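Local coordinates for stage II sporulation E family protein (Thermanaerovibrio acidaminovorans, PDB 3RNR) that is of unknown function but probably acts as a PP2C-type protein serine/threonine phosphatase, at residues T6-Y12 against A77-R82. Numbering follows the deposited sequence.
Sequences TGGDKAY and AAVNLR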
ATOM      1  N   THR B   6      -5.253  -1.483  -4.420  1.00 30.67           N
ATOM      2  CA  THR B   6      -6.490  -1.779  -5.095  1.00 39.18           C
ATOM      3  C   THR B   6      -6.948  -3.102  -4.551  1.00 41.05           C
ATOM      4  O   THR B   6      -6.258  -4.106  -4.735  1.00 35.83           O
ATOM      5  CB  THR B   6      -6.270  -1.963  -6.613  1.00 44.67           C
ATOM      6  OG1 THR B   6      -5.225  -1.094  -7.063  1.00 56.94           O
ATOM      7  CG2 THR B   6      -7.546  -1.648  -7.371  1.00 57.29           C
ATOM      8  N   GLY B   7      -8.104  -3.107  -3.892  1.00 41.32           N
ATOM      9  CA  GLY B   7      -8.761  -4.353  -3.535  1.00 53.55           C
ATOM     10  C   GLY B   7     -10.264  -4.142  -3.446  1.00 54.13           C
ATOM     11  O   GLY B   7     -10.737  -3.047  -3.129  1.00 47.90           O
ATOM     12  N   GLY B   8     -11.016  -5.211  -3.667  1.00 58.18           N
ATOM     13  CA  GLY B   8     -12.448  -5.085  -3.876  1.00 53.98           C
ATOM     14  C   GLY B   8     -12.745  -4.163  -5.047  1.00 48.46           C
ATOM     15  O   GLY B   8     -12.088  -4.200  -6.086  1.00 51.03           O
ATOM     16  N   ASP B   9     -13.741  -3.316  -4.872  1.00 50.41           N
ATOM     17  CA  ASP B   9     -14.122  -2.356  -5.895  1.00 52.52           C
ATOM     18  C   ASP B   9     -13.376  -1.039  -5.712  1.00 39.11           C
ATOM     19  O   ASP B   9     -13.710  -0.043  -6.353  1.00 38.81           O
ATOM     20  CB  ASP B   9     -15.633  -2.123  -5.884  1.00 64.89           C
ATOM     21  CG  ASP B   9     -16.416  -3.337  -6.356  1.00 79.22           C
ATOM     22  OD1 ASP B   9     -15.832  -4.175  -7.084  1.00 80.64           O
ATOM     23  OD2 ASP B   9     -17.613  -3.448  -6.004  1.00 79.72           O
ATOM     24  N   LYS B  10     -12.416  -1.018  -4.788  1.00 36.13           N
ATOM     25  CA  LYS B  10     -11.828   0.246  -4.352  1.00 38.96           C
ATOM     26  C   LYS B  10     -10.338   0.433  -4.628  1.00 32.16           C
ATOM     27  O   LYS B  10      -9.566  -0.519  -4.648  1.00 34.91           O
ATOM     28  CB  LYS B  10     -12.095   0.440  -2.859  1.00 43.26           C
ATOM     29  CG  LYS B  10     -13.582   0.503  -2.511  1.00 47.99           C
ATOM     30  CD  LYS B  10     -13.802   0.789  -1.038  1.00 44.43           C
ATOM     31  CE  LYS B  10     -15.278   0.743  -0.703  1.00 49.84           C
ATOM     32  NZ  LYS B  10     -15.498   0.587   0.756  1.00 44.27           N
ATOM     33  N   ALA B  11      -9.952   1.687  -4.834  1.00 26.16           N
ATOM     34  CA  ALA B  11      -8.547   2.070  -4.808  1.00 27.48           C
ATOM     35  C   ALA B  11      -8.414   2.992  -3.601  1.00 31.50           C
ATOM     36  O   ALA B  11      -9.238   3.890  -3.420  1.00 30.43           O
ATOM     37  CB  ALA B  11      -8.174   2.804  -6.063  1.00 25.73           C
ATOM     38  N   TYR B  12      -7.396   2.774  -2.778  1.00 25.92           N
ATOM     39  CA  TYR B  12      -7.291   3.495  -1.509  1.00 21.48           C
ATOM     40  C   TYR B  12      -5.911   4.079  -1.318  1.00 23.51           C
ATOM     41  O   TYR B  12      -4.953   3.665  -1.976  1.00 25.97           O
ATOM     42  CB  TYR B  12      -7.613   2.559  -0.337  1.00 21.46           C
ATOM     43  CG  TYR B  12      -6.651   1.392  -0.219  1.00 24.08           C
ATOM     44  CD1 TYR B  12      -5.408   1.543   0.397  1.00 26.23           C
ATOM     45  CD2 TYR B  12      -6.974   0.153  -0.740  1.00 26.49           C
ATOM     46  CE1 TYR B  12      -4.528   0.469   0.502  1.00 24.19           C
ATOM     47  CE2 TYR B  12      -6.105  -0.917  -0.639  1.00 28.39           C
ATOM     48  CZ  TYR B  12      -4.885  -0.750  -0.030  1.00 32.01           C
ATOM     49  OH  TYR B  12      -4.029  -1.823   0.056  1.00 27.83           O
ATOM     50  N   ALA B  77      -8.230   7.413   2.581  1.00 23.36           N
ATOM     51  CA  ALA B  77      -9.342   7.649   1.680  1.00 23.44           C
ATOM     52  C   ALA B  77      -9.475   6.465   0.727  1.00 25.16           C
ATOM     53  O   ALA B  77      -8.522   5.713   0.516  1.00 24.28           O
ATOM     54  CB  ALA B  77      -9.141   8.955   0.921  1.00 20.49           C
ATOM     55  N   ALA B  78     -10.671   6.270   0.189  1.00 24.45           N
ATOM     56  CA  ALA B  78     -10.879   5.180  -0.752  1.00 26.45           C
ATOM     57  C   ALA B  78     -11.862   5.652  -1.797  1.00 33.87           C
ATOM     58  O   ALA B  78     -12.834   6.326  -1.467  1.00 27.62           O
ATOM     59  CB  ALA B  78     -11.412   3.966  -0.049  1.00 25.27           C
ATOM     60  N   VAL B  79     -11.603   5.307  -3.053  1.00 29.45           N
ATOM     61  CA  VAL B  79     -12.518   5.645  -4.128  1.00 27.87           C
ATOM     62  C   VAL B  79     -13.142   4.361  -4.643  1.00 34.34           C
ATOM     63  O   VAL B  79     -12.435   3.418  -4.974  1.00 34.09           O
ATOM     64  CB  VAL B  79     -11.789   6.346  -5.279  1.00 30.61           C
ATOM     65  CG1 VAL B  79     -12.738   6.566  -6.466  1.00 34.99           C
ATOM     66  CG2 VAL B  79     -11.193   7.666  -4.792  1.00 27.53           C
ATOM     67  N   ASN B  80     -14.466   4.318  -4.702  1.00 30.09           N
ATOM     68  CA  ASN B  80     -15.127   3.137  -5.220  1.00 32.31           C
ATOM     69  C   ASN B  80     -15.061   3.218  -6.736  1.00 31.79           C
ATOM     70  O   ASN B  80     -15.586   4.158  -7.342  1.00 38.85           O
ATOM     71  CB  ASN B  80     -16.577   3.084  -4.738  1.00 32.59           C
ATOM     72  CG  ASN B  80     -17.295   1.824  -5.191  1.00 42.39           C
ATOM     73  OD1 ASN B  80     -17.301   1.489  -6.373  1.00 41.40           O
ATOM     74  ND2 ASN B  80     -17.878   1.109  -4.246  1.00 44.68           N
ATOM     75  N   LEU B  81     -14.414   2.229  -7.344  1.00 32.74           N
ATOM     76  CA  LEU B  81     -14.151   2.253  -8.782  1.00 34.01           C
ATOM     77  C   LEU B  81     -15.405   1.961  -9.605  1.00 48.63           C
ATOM     78  O   LEU B  81     -15.479   2.292 -10.791  1.00 47.44           O
ATOM     79  CB  LEU B  81     -13.053   1.247  -9.135  1.00 33.73           C
ATOM     80  CG  LEU B  81     -11.696   1.512  -8.484  1.00 39.59           C
ATOM     81  CD1 LEU B  81     -10.696   0.407  -8.801  1.00 36.73           C
ATOM     82  CD2 LEU B  81     -11.157   2.871  -8.906  1.00 43.20           C
ATOM     83  N   ARG B  82     -16.376   1.301  -8.989  1.00 39.63           N
ATOM     84  CA  ARG B  82     -17.608   0.999  -9.703  1.00 45.27           C
ATOM     85  C   ARG B  82     -18.477   2.240  -9.913  1.00 52.34           C
ATOM     86  O   ARG B  82     -18.927   2.508 -11.027  1.00 47.41           O
ATOM     87  CB  ARG B  82     -18.406  -0.083  -8.978  1.00 48.88           C
ATOM     88  CG  ARG B  82     -19.653  -0.514  -9.739  1.00 71.54           C
ATOM     89  CD  ARG B  82     -20.472  -1.523  -8.959  1.00 88.70           C
ATOM     90  NE  ARG B  82     -19.664  -2.664  -8.538  1.00103.05           N
ATOM     91  CZ  ARG B  82     -20.153  -3.734  -7.922  1.00110.46           C
ATOM     92  NH1 ARG B  82     -21.453  -3.815  -7.660  1.00112.99           N
ATOM     93  NH2 ARG B  82     -19.345  -4.726  -7.571  1.00109.13           N
TER
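At Ala77, strand 72-80 already runs beside strand 10-18, its neighbour in one antiparallel sheet of the PP2C-type sandwich; Ala77 O receives a CA-H...O contact from Tyr12 CA (3.2 Å). Ala78 faces Tyr12 in a non-hydrogen-bonded pair, CB to CB 4.1 Å, on the face covered by helix 25-41. Val79 and Ala11 form the hydrogen-bonded pair, with Val79 N to Ala11 O at 2.8 Å and Ala11 N to Val79 O at 3.0 Å; both side chains turn to the opposite face, against Val209 of the second sheet. Asn80 pairs with Lys10, and its OD1 accepts from Arg82 N (2.8 Å), an Asx turn as the strand ends. Leu81 N still reaches Asp9 O (2.6 Å), in the type II' turn of the 2-7/10-18 hairpin, while Leu81 CD2 meets Ala11 CB at 4.1 Å. Arg82 NH2 forms a salt bridge with Asp9 OD2 (2.7 Å), although the arginine is poorly ordered. Backbone bonds thus fix the register up to the turn; the disordered arginine suggests its salt bridge adds less.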